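Local coordinates for protein vacuolar aminopeptidase 1 (Saccharomyces cerevisiae, PDB 5JGF) that removes amino acids, preferably neutral or hydrophobic ones, from the N-termini of peptides and proteins in the yeast vacuole, working as a zinc-dependent homododecamer, at residues 82-88 with 459-464; 335-341 with 423-428; 56-61 with 73-77. All blocks are in the same frame, centred on the assembly; numbering follows the deposited sequence.

Contact 1: residues 82-88 with 459-464; sequences EKGVGVI and FFKHWR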
loop_
_atom_site.group_PDB
_atom_site.type_symbol
_atom_site.label_atom_id
_atom_site.label_comp_id
_atom_site.label_asym_id
_atom_site.label_seq_id
_atom_site.Cartn_x
_atom_site.Cartn_y
_atom_site.Cartn_z
ATOM N N GLU D 82 0.808 -49.609 44.699
ATOM C CA GLU D 82 2.113 -48.968 44.783
ATOM C C GLU D 82 3.036 -49.268 43.604
ATOM O O GLU D 82 4.007 -48.546 43.373
ATOM C CB GLU D 82 2.792 -49.353 46.102
ATOM C CG GLU D 82 2.010 -48.918 47.341
ATOM C CD GLU D 82 0.782 -49.785 47.638
ATOM O OE1 GLU D 82 -0.067 -49.337 48.440
ATOM O OE2 GLU D 82 0.662 -50.909 47.098
ATOM N N LYS D 83 2.738 -50.328 42.858
ATOM C CA LYS D 83 3.547 -50.695 41.699
ATOM C C LYS D 83 3.243 -49.801 40.496
ATOM O O LYS D 83 4.015 -49.747 39.534
ATOM C CB LYS D 83 3.301 -52.157 41.330
ATOM C CG LYS D 83 4.016 -53.131 42.256
ATOM C CD LYS D 83 5.517 -53.017 42.057
ATOM C CE LYS D 83 6.294 -53.859 43.042
ATOM N NZ LYS D 83 7.754 -53.773 42.751
ATOM N N GLY D 84 2.114 -49.104 40.565
ATOM C CA GLY D 84 1.716 -48.217 39.488
ATOM C C GLY D 84 1.452 -48.939 38.182
ATOM O O GLY D 84 1.312 -50.165 38.148
ATOM N N VAL D 85 1.382 -48.173 37.098
ATOM C CA VAL D 85 1.134 -48.737 35.780
ATOM C C VAL D 85 2.182 -48.228 34.791
ATOM O O VAL D 85 2.536 -47.047 34.809
ATOM C CB VAL D 85 -0.273 -48.339 35.263
ATOM C CG1 VAL D 85 -0.562 -49.033 33.944
ATOM C CG2 VAL D 85 -1.329 -48.695 36.302
ATOM N N GLY D 86 2.688 -49.130 33.952
ATOM C CA GLY D 86 3.668 -48.765 32.939
ATOM C C GLY D 86 2.867 -48.590 31.667
ATOM O O GLY D 86 2.354 -49.566 31.118
ATOM N N VAL D 87 2.768 -47.352 31.189
ATOM C CA VAL D 87 1.950 -47.051 30.018
ATOM C C VAL D 87 2.637 -46.447 28.800
ATOM O O VAL D 87 3.554 -45.637 28.927
ATOM C CB VAL D 87 0.834 -46.036 30.389
ATOM C CG1 VAL D 87 -0.067 -45.787 29.185
ATOM C CG2 VAL D 87 0.034 -46.527 31.587
ATOM N N ILE D 88 2.178 -46.848 27.619
ATOM C CA ILE D 88 2.649 -46.240 26.381
ATOM C C ILE D 88 1.370 -45.836 25.662
ATOM O O ILE D 88 0.519 -46.679 25.365
ATOM C CB ILE D 88 3.440 -47.186 25.452
ATOM C CG1 ILE D 88 4.758 -47.604 26.102
ATOM C CG2 ILE D 88 3.756 -46.448 24.139
ATOM C CD1 ILE D 88 5.644 -48.446 25.195
ATOM N N PHE D 459 11.626 -50.501 28.029
ATOM C CA PHE D 459 10.788 -49.746 28.953
ATOM C C PHE D 459 9.922 -50.683 29.795
ATOM O O PHE D 459 9.892 -50.578 31.021
ATOM C CB PHE D 459 9.875 -48.780 28.191
ATOM C CG PHE D 459 8.772 -48.199 29.036
ATOM C CD1 PHE D 459 9.046 -47.232 29.998
ATOM C CD2 PHE D 459 7.459 -48.637 28.885
ATOM C CE1 PHE D 459 8.026 -46.706 30.795
ATOM C CE2 PHE D 459 6.433 -48.121 29.677
ATOM C CZ PHE D 459 6.716 -47.153 30.633
ATOM N N PHE D 460 9.209 -51.594 29.139
ATOM C CA PHE D 460 8.346 -52.516 29.872
ATOM C C PHE D 460 9.142 -53.408 30.819
ATOM O O PHE D 460 8.701 -53.698 31.932
ATOM C CB PHE D 460 7.526 -53.371 28.903
ATOM C CG PHE D 460 6.404 -52.620 28.239
ATOM C CD1 PHE D 460 5.458 -51.944 29.003
ATOM C CD2 PHE D 460 6.284 -52.597 26.852
ATOM C CE1 PHE D 460 4.408 -51.258 28.402
ATOM C CE2 PHE D 460 5.234 -51.913 26.240
ATOM C CZ PHE D 460 4.296 -51.244 27.017
ATOM N N LYS D 461 10.321 -53.827 30.385
ATOM C CA LYS D 461 11.157 -54.684 31.212
ATOM C C LYS D 461 11.760 -53.995 32.429
ATOM O O LYS D 461 11.754 -54.553 33.528
ATOM C CB LYS D 461 12.309 -55.263 30.389
ATOM C CG LYS D 461 11.934 -56.330 29.389
ATOM C CD LYS D 461 13.173 -56.754 28.611
ATOM C CE LYS D 461 12.885 -57.902 27.666
ATOM N NZ LYS D 461 14.077 -58.234 26.831
ATOM N N HIS D 462 12.256 -52.773 32.247
ATOM C CA HIS D 462 12.946 -52.085 33.331
ATOM C C HIS D 462 12.425 -50.775 33.924
ATOM O O HIS D 462 13.047 -50.248 34.845
ATOM C CB HIS D 462 14.400 -51.865 32.902
ATOM C CG HIS D 462 15.037 -53.072 32.285
ATOM N ND1 HIS D 462 15.545 -53.071 31.003
ATOM C CD2 HIS D 462 15.245 -54.318 32.771
ATOM C CE1 HIS D 462 16.040 -54.264 30.727
ATOM N NE2 HIS D 462 15.871 -55.040 31.783
ATOM N N TRP D 463 11.311 -50.237 33.441
ATOM C CA TRP D 463 10.851 -48.961 33.992
ATOM C C TRP D 463 10.575 -48.988 35.495
ATOM O O TRP D 463 10.907 -48.037 36.205
ATOM C CB TRP D 463 9.600 -48.453 33.263
ATOM C CG TRP D 463 8.317 -49.043 33.756
ATOM C CD1 TRP D 463 7.709 -50.180 33.308
ATOM C CD2 TRP D 463 7.503 -48.544 34.821
ATOM N NE1 TRP D 463 6.565 -50.419 34.030
ATOM C CE2 TRP D 463 6.417 -49.433 34.967
ATOM C CE3 TRP D 463 7.589 -47.432 35.670
ATOM C CZ2 TRP D 463 5.416 -49.243 35.930
ATOM C CZ3 TRP D 463 6.594 -47.243 36.628
ATOM C CH2 TRP D 463 5.523 -48.148 36.748
ATOM N N ARG D 464 9.968 -50.064 35.983
ATOM C CA ARG D 464 9.650 -50.153 37.407
ATOM C C ARG D 464 10.917 -50.103 38.256
ATOM O O ARG D 464 10.989 -49.354 39.231
ATOM C CB ARG D 464 8.863 -51.438 37.698
ATOM C CG ARG D 464 8.324 -51.558 39.129
ATOM C CD ARG D 464 7.381 -50.414 39.499
ATOM N NE ARG D 464 8.087 -49.284 40.097
ATOM C CZ ARG D 464 7.522 -48.124 40.423
ATOM N NH1 ARG D 464 6.229 -47.918 40.207
ATOM N NH2 ARG D 464 8.252 -47.167 40.980
#

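Contact 2: residues 335-341 with 423-428; sequences WANSIIL and TGARTI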
loop_
_atom_site.group_PDB
_atom_site.type_symbol
_atom_site.label_atom_id
_atom_site.label_comp_id
_atom_site.label_asym_id
_atom_site.label_seq_id
_atom_site.Cartn_x
_atom_site.Cartn_y
_atom_site.Cartn_z
ATOM N N TRP D 335 -1.701 -44.062 40.140
ATOM C CA TRP D 335 -1.154 -43.100 39.195
ATOM C C TRP D 335 0.065 -42.352 39.717
ATOM O O TRP D 335 0.972 -42.032 38.948
ATOM C CB TRP D 335 -2.254 -42.130 38.754
ATOM C CG TRP D 335 -3.276 -42.816 37.890
ATOM C CD1 TRP D 335 -4.609 -42.965 38.149
ATOM C CD2 TRP D 335 -3.030 -43.488 36.647
ATOM N NE1 TRP D 335 -5.208 -43.690 37.146
ATOM C CE2 TRP D 335 -4.262 -44.026 36.212
ATOM C CE3 TRP D 335 -1.888 -43.689 35.860
ATOM C CZ2 TRP D 335 -4.384 -44.754 35.023
ATOM C CZ3 TRP D 335 -2.009 -44.413 34.676
ATOM C CH2 TRP D 335 -3.250 -44.937 34.271
ATOM N N ALA D 336 0.106 -42.088 41.020
ATOM C CA ALA D 336 1.250 -41.388 41.591
ATOM C C ALA D 336 2.513 -42.220 41.383
ATOM O O ALA D 336 3.617 -41.680 41.303
ATOM C CB ALA D 336 1.025 -41.127 43.079
ATOM N N ASN D 337 2.345 -43.535 41.276
ATOM C CA ASN D 337 3.473 -44.442 41.083
ATOM C C ASN D 337 3.628 -44.935 39.647
ATOM O O ASN D 337 4.393 -45.861 39.393
ATOM C CB ASN D 337 3.327 -45.659 42.007
ATOM C CG ASN D 337 3.618 -45.330 43.457
ATOM O OD1 ASN D 337 4.772 -45.116 43.837
ATOM N ND2 ASN D 337 2.571 -45.281 44.276
ATOM N N SER D 338 2.918 -44.308 38.712
ATOM C CA SER D 338 2.965 -44.722 37.312
ATOM C C SER D 338 3.849 -43.856 36.417
ATOM O O SER D 338 4.220 -42.740 36.772
ATOM C CB SER D 338 1.550 -44.727 36.723
ATOM O OG SER D 338 0.665 -45.550 37.469
ATOM N N ILE D 339 4.182 -44.396 35.249
ATOM C CA ILE D 339 4.972 -43.682 34.252
ATOM C C ILE D 339 4.266 -43.865 32.917
ATOM O O ILE D 339 4.014 -44.991 32.484
ATOM C CB ILE D 339 6.417 -44.233 34.125
ATOM C CG1 ILE D 339 7.260 -43.807 35.334
ATOM C CG2 ILE D 339 7.059 -43.716 32.832
ATOM C CD1 ILE D 339 7.449 -42.300 35.471
ATOM N N ILE D 340 3.924 -42.755 32.273
ATOM C CA ILE D 340 3.261 -42.820 30.984
ATOM C C ILE D 340 4.202 -42.301 29.909
ATOM O O ILE D 340 4.760 -41.213 30.039
ATOM C CB ILE D 340 1.982 -41.945 30.943
ATOM C CG1 ILE D 340 0.970 -42.426 31.988
ATOM C CG2 ILE D 340 1.363 -41.999 29.547
ATOM C CD1 ILE D 340 -0.303 -41.574 32.049
ATOM N N LEU D 341 4.406 -43.095 28.867
ATOM C CA LEU D 341 5.231 -42.643 27.761
ATOM C C LEU D 341 4.230 -42.247 26.691
ATOM O O LEU D 341 3.496 -43.090 26.181
ATOM C CB LEU D 341 6.136 -43.755 27.207
ATOM C CG LEU D 341 7.246 -44.358 28.076
ATOM C CD1 LEU D 341 8.165 -45.203 27.197
ATOM C CD2 LEU D 341 8.044 -43.253 28.756
ATOM N N THR D 423 -4.637 -38.262 34.554
ATOM C CA THR D 423 -4.229 -39.297 35.506
ATOM C C THR D 423 -3.473 -38.762 36.716
ATOM O O THR D 423 -3.600 -39.293 37.823
ATOM C CB THR D 423 -3.329 -40.350 34.834
ATOM O OG1 THR D 423 -2.124 -39.721 34.378
ATOM C CG2 THR D 423 -4.043 -41.002 33.650
ATOM N N GLY D 424 -2.685 -37.713 36.503
ATOM C CA GLY D 424 -1.888 -37.153 37.579
ATOM C C GLY D 424 -0.537 -37.855 37.608
ATOM O O GLY D 424 0.287 -37.609 38.487
ATOM N N ALA D 425 -0.316 -38.730 36.629
ATOM C CA ALA D 425 0.926 -39.493 36.530
ATOM C C ALA D 425 1.998 -38.788 35.711
ATOM O O ALA D 425 1.698 -38.111 34.729
ATOM C CB ALA D 425 0.647 -40.865 35.918
ATOM N N ARG D 426 3.251 -38.952 36.123
ATOM C CA ARG D 426 4.368 -38.362 35.400
ATOM C C ARG D 426 4.319 -38.927 33.984
ATOM O O ARG D 426 4.277 -40.146 33.782
ATOM C CB ARG D 426 5.687 -38.713 36.088
ATOM C CG ARG D 426 6.923 -38.273 35.328
ATOM C CD ARG D 426 8.127 -38.184 36.250
ATOM N NE ARG D 426 8.149 -36.936 37.011
ATOM C CZ ARG D 426 8.217 -36.865 38.338
ATOM N NH1 ARG D 426 8.243 -35.685 38.938
ATOM N NH2 ARG D 426 8.244 -37.975 39.068
ATOM N N THR D 427 4.316 -38.030 33.005
ATOM C CA THR D 427 4.220 -38.417 31.605
ATOM C C THR D 427 5.403 -37.876 30.813
ATOM O O THR D 427 5.818 -36.733 31.004
ATOM C CB THR D 427 2.904 -37.878 31.012
ATOM O OG1 THR D 427 1.801 -38.432 31.744
ATOM C CG2 THR D 427 2.778 -38.231 29.535
ATOM N N ILE D 428 5.937 -38.707 29.926
ATOM C CA ILE D 428 7.084 -38.335 29.113
ATOM C C ILE D 428 6.740 -38.391 27.631
ATOM O O ILE D 428 6.360 -39.442 27.113
ATOM C CB ILE D 428 8.263 -39.293 29.386
ATOM C CG1 ILE D 428 8.535 -39.337 30.893
ATOM C CG2 ILE D 428 9.508 -38.840 28.624
ATOM C CD1 ILE D 428 9.135 -40.634 31.372
HETATM O O HOH W 1 3.942 -40.764 38.436
#

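Contact 3: residues 56-61 with 73-77; sequences EDGGKF and FILGK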
loop_
_atom_site.group_PDB
_atom_site.type_symbol
_atom_site.label_atom_id
_atom_site.label_comp_id
_atom_site.label_asym_id
_atom_site.label_seq_id
_atom_site.Cartn_x
_atom_site.Cartn_y
_atom_site.Cartn_z
ATOM N N GLU D 56 -8.341 -62.876 40.083
ATOM C CA GLU D 56 -7.163 -62.494 40.853
ATOM C C GLU D 56 -5.848 -62.952 40.235
ATOM O O GLU D 56 -4.785 -62.488 40.642
ATOM C CB GLU D 56 -7.274 -62.981 42.299
ATOM C CG GLU D 56 -7.809 -64.378 42.468
ATOM C CD GLU D 56 -8.033 -64.731 43.928
ATOM O OE1 GLU D 56 -7.922 -65.926 44.271
ATOM O OE2 GLU D 56 -8.327 -63.815 44.723
ATOM N N ASP D 57 -5.906 -63.854 39.259
ATOM C CA ASP D 57 -4.678 -64.309 38.606
ATOM C C ASP D 57 -4.229 -63.268 37.583
ATOM O O ASP D 57 -3.145 -63.375 37.002
ATOM C CB ASP D 57 -4.892 -65.641 37.887
ATOM C CG ASP D 57 -5.124 -66.802 38.845
ATOM O OD1 ASP D 57 -4.354 -66.938 39.819
ATOM O OD2 ASP D 57 -6.063 -67.590 38.607
ATOM N N GLY D 58 -5.076 -62.268 37.362
ATOM C CA GLY D 58 -4.754 -61.232 36.399
ATOM C C GLY D 58 -4.766 -61.842 35.015
ATOM O O GLY D 58 -5.583 -62.720 34.733
ATOM N N GLY D 59 -3.868 -61.391 34.148
ATOM C CA GLY D 59 -3.827 -61.948 32.809
ATOM C C GLY D 59 -3.550 -60.934 31.717
ATOM O O GLY D 59 -3.160 -59.799 31.989
ATOM N N LYS D 60 -3.750 -61.362 30.476
ATOM C CA LYS D 60 -3.527 -60.517 29.309
ATOM C C LYS D 60 -4.861 -60.235 28.630
ATOM O O LYS D 60 -5.567 -61.162 28.222
ATOM C CB LYS D 60 -2.576 -61.221 28.339
ATOM C CG LYS D 60 -1.219 -61.524 28.951
ATOM C CD LYS D 60 -0.373 -62.402 28.047
ATOM C CE LYS D 60 0.934 -62.789 28.729
ATOM N NZ LYS D 60 1.687 -63.792 27.926
ATOM N N PHE D 61 -5.209 -58.956 28.513
ATOM C CA PHE D 61 -6.472 -58.575 27.894
ATOM C C PHE D 61 -6.348 -57.339 27.011
ATOM O O PHE D 61 -5.293 -56.710 26.920
ATOM C CB PHE D 61 -7.527 -58.257 28.962
ATOM C CG PHE D 61 -7.531 -59.199 30.137
ATOM C CD1 PHE D 61 -6.606 -59.056 31.167
ATOM C CD2 PHE D 61 -8.471 -60.219 30.220
ATOM C CE1 PHE D 61 -6.618 -59.916 32.262
ATOM C CE2 PHE D 61 -8.490 -61.085 31.315
ATOM C CZ PHE D 61 -7.563 -60.930 32.335
ATOM N N PHE D 73 -3.561 -54.687 27.716
ATOM C CA PHE D 73 -2.884 -54.639 28.996
ATOM C C PHE D 73 -2.557 -55.999 29.593
ATOM O O PHE D 73 -3.179 -57.012 29.266
ATOM C CB PHE D 73 -3.696 -53.797 29.991
ATOM C CG PHE D 73 -5.119 -54.262 30.187
ATOM C CD1 PHE D 73 -5.481 -54.976 31.327
ATOM C CD2 PHE D 73 -6.106 -53.945 29.256
ATOM C CE1 PHE D 73 -6.810 -55.362 31.541
ATOM C CE2 PHE D 73 -7.434 -54.326 29.461
ATOM C CZ PHE D 73 -7.786 -55.034 30.608
ATOM N N ILE D 74 -1.549 -55.994 30.455
ATOM C CA ILE D 74 -1.079 -57.189 31.140
ATOM C C ILE D 74 -1.132 -56.870 32.628
ATOM O O ILE D 74 -0.482 -55.930 33.091
ATOM C CB ILE D 74 0.371 -57.515 30.747
ATOM C CG1 ILE D 74 0.497 -57.566 29.222
ATOM C CG2 ILE D 74 0.792 -58.851 31.361
ATOM C CD1 ILE D 74 1.927 -57.697 28.729
ATOM N N LEU D 75 -1.911 -57.649 33.371
ATOM C CA LEU D 75 -2.069 -57.441 34.804
ATOM C C LEU D 75 -1.525 -58.638 35.577
ATOM O O LEU D 75 -1.986 -59.763 35.396
ATOM C CB LEU D 75 -3.551 -57.232 35.125
ATOM C CG LEU D 75 -3.992 -57.055 36.583
ATOM C CD1 LEU D 75 -3.255 -55.893 37.238
ATOM C CD2 LEU D 75 -5.492 -56.820 36.613
ATOM N N GLY D 76 -0.543 -58.386 36.434
ATOM C CA GLY D 76 0.059 -59.459 37.204
ATOM C C GLY D 76 -0.726 -59.846 38.441
ATOM O O GLY D 76 -1.316 -58.999 39.108
ATOM N N LYS D 77 -0.725 -61.138 38.751
ATOM C CA LYS D 77 -1.437 -61.651 39.913
ATOM C C LYS D 77 -0.979 -60.968 41.194
ATOM O O LYS D 77 -1.768 -60.771 42.117
ATOM C CB LYS D 77 -1.216 -63.161 40.036
ATOM C CG LYS D 77 -1.811 -63.779 41.292
ATOM C CD LYS D 77 -1.503 -65.267 41.363
ATOM C CE LYS D 77 -1.994 -65.874 42.671
ATOM N NZ LYS D 77 -1.591 -67.307 42.795
HETATM O O HOH W 2 -4.195 -61.381 42.834
#

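Contact 1: residues 82-88 with 459-464
A helix packed across a sheet must place its large side chains, and here G86, lacking one, makes way for W463. The single hydrogen bond between the segments runs from R464 NH1 to K83 O (2.9 Å), and the same guanidinium forms a salt bridge with D468 through NH2. K83 CD and R464 CD lie 4.1 Å apart. The W463 ring reaches G86 N through CZ2 at 3.4 Å, and a side chain at G86 would run into W463 NE1. G86 also meets both phenylalanines near the ring edge, its C 4.1 Å from F459 CE2 and its O 3.8 Å from F460 CE1. Apolar packing completes the set: I88 CD1 touches F460 CZ at 3.6 Å, and I88 CG1 approaches F459 CE2 at 4.0 Å. The CA-to-CB bonds of V85 and V87 point away from the helix, and both side chains pack on T291 of strand 289-295. Helix 448-468 is seated on the large mixed sheet of the catalytic domain, against strand 86-91, which leads to the zinc ligand H91. The chemistry, mostly apolar and aromatic, implies a fit by shape: bare backbone at G86 admits W463, with I88 and K83 side chains packed around it.

Contact 2: residues 335-341 with 423-428
Where two strands converge, small side chains and a water can fit the space between them. The bump at the entrance is T423: its CG2 sits 3.8 Å from the centroid of the six-membered ring of W335, almost on the ring normal, a CH-pi contact. Beside it the A425 methyl fills a hollow between W335 CE3 (3.8 Å from A425 CB), S338 CB (4.0 Å) and I340 CD1 (4.0 Å). T423 OG1 accepts from A425 N at 3.1 Å, an ST turn, and also hydrogen-bonds to L419 O in helix 416-423. Farther on, a water fills the gap, accepting from R426 N (3.0 Å) and lying 2.6 Å from S338 O and 3.0 Å from A336 O. Beyond it the strands pair through I340 N to R426 O (3.0 Å) and I428 N to I340 O (2.8 Å). On one face I340 CB rests against T427 OG1 at 3.6 Å; on the other, I428 CD1 settles between I339 CG2 (4.0 Å) and L341 CD2 (3.9 Å). Adjacent parallel strands that each follow a helix, here 331-336 and 416-423, are characteristic of alpha/beta folds, in this case the catalytic domain of an M18 peptidase.

Contact 3: residues 56-61 with 73-77
Two glycines with positive phi carry this chain from loop into regular antiparallel pairing. At E56 a water donates to E56 O (2.5 Å) and to K77 O (2.6 Å), bridging the two backbones, while K77 CG packs 3.3 Å from E56 O. D57 follows, its OD1 3.6 Å from K77 CD but 4.1 Å from K77 NZ, too far for a salt bridge. G58 lies against the opposite carbonyl, CA to L75 O at 3.3 Å, where a CB would clash. At G59 regular pairing begins: G59 N to L75 O and L75 N to G59 O are both 2.8 Å, and a CB would be jammed against the preceding carbonyl. K60 faces I74 as a non-hydrogen-bonded pair, CG to I74 CG2 at 4.1 Å, and its NZ hydrogen-bonds to A278 O. At F61 a second hydrogen-bonded pair follows, F61 N to F73 O (2.9 Å) and F73 N to F61 O (2.8 Å). F61 CB lies over the F73 ring face, 4.0 Å from the centroid; the rings are slid apart. The alternation marks antiparallel pairing, and the short connection between strands 58-65 and 69-76 makes it a beta hairpin within the large mixed sheet.

Read from the N terminus, the chain illustrates how local and distant closures build one sheet. Contact 3 comes first and closes a short loop, the hairpin of strands 58-65 and 69-76. Contact 1 opens just before strand 86-91; its loop closes only at helix 448-468, near the C terminus, 371 residues later. Within this span contact 2 opens and closes, joining strand 339-347 to strand 426-434. Contact 3 is in series with both, whereas contacts 1 and 2 touch, because strands 86-91 and 339-347 are neighbours: V87 O lies 2.7 Å from L341 N. Contacts 1 and 2 thus join parallel strands and the C-terminal helix, and strand 289-295 connects them to the hairpin.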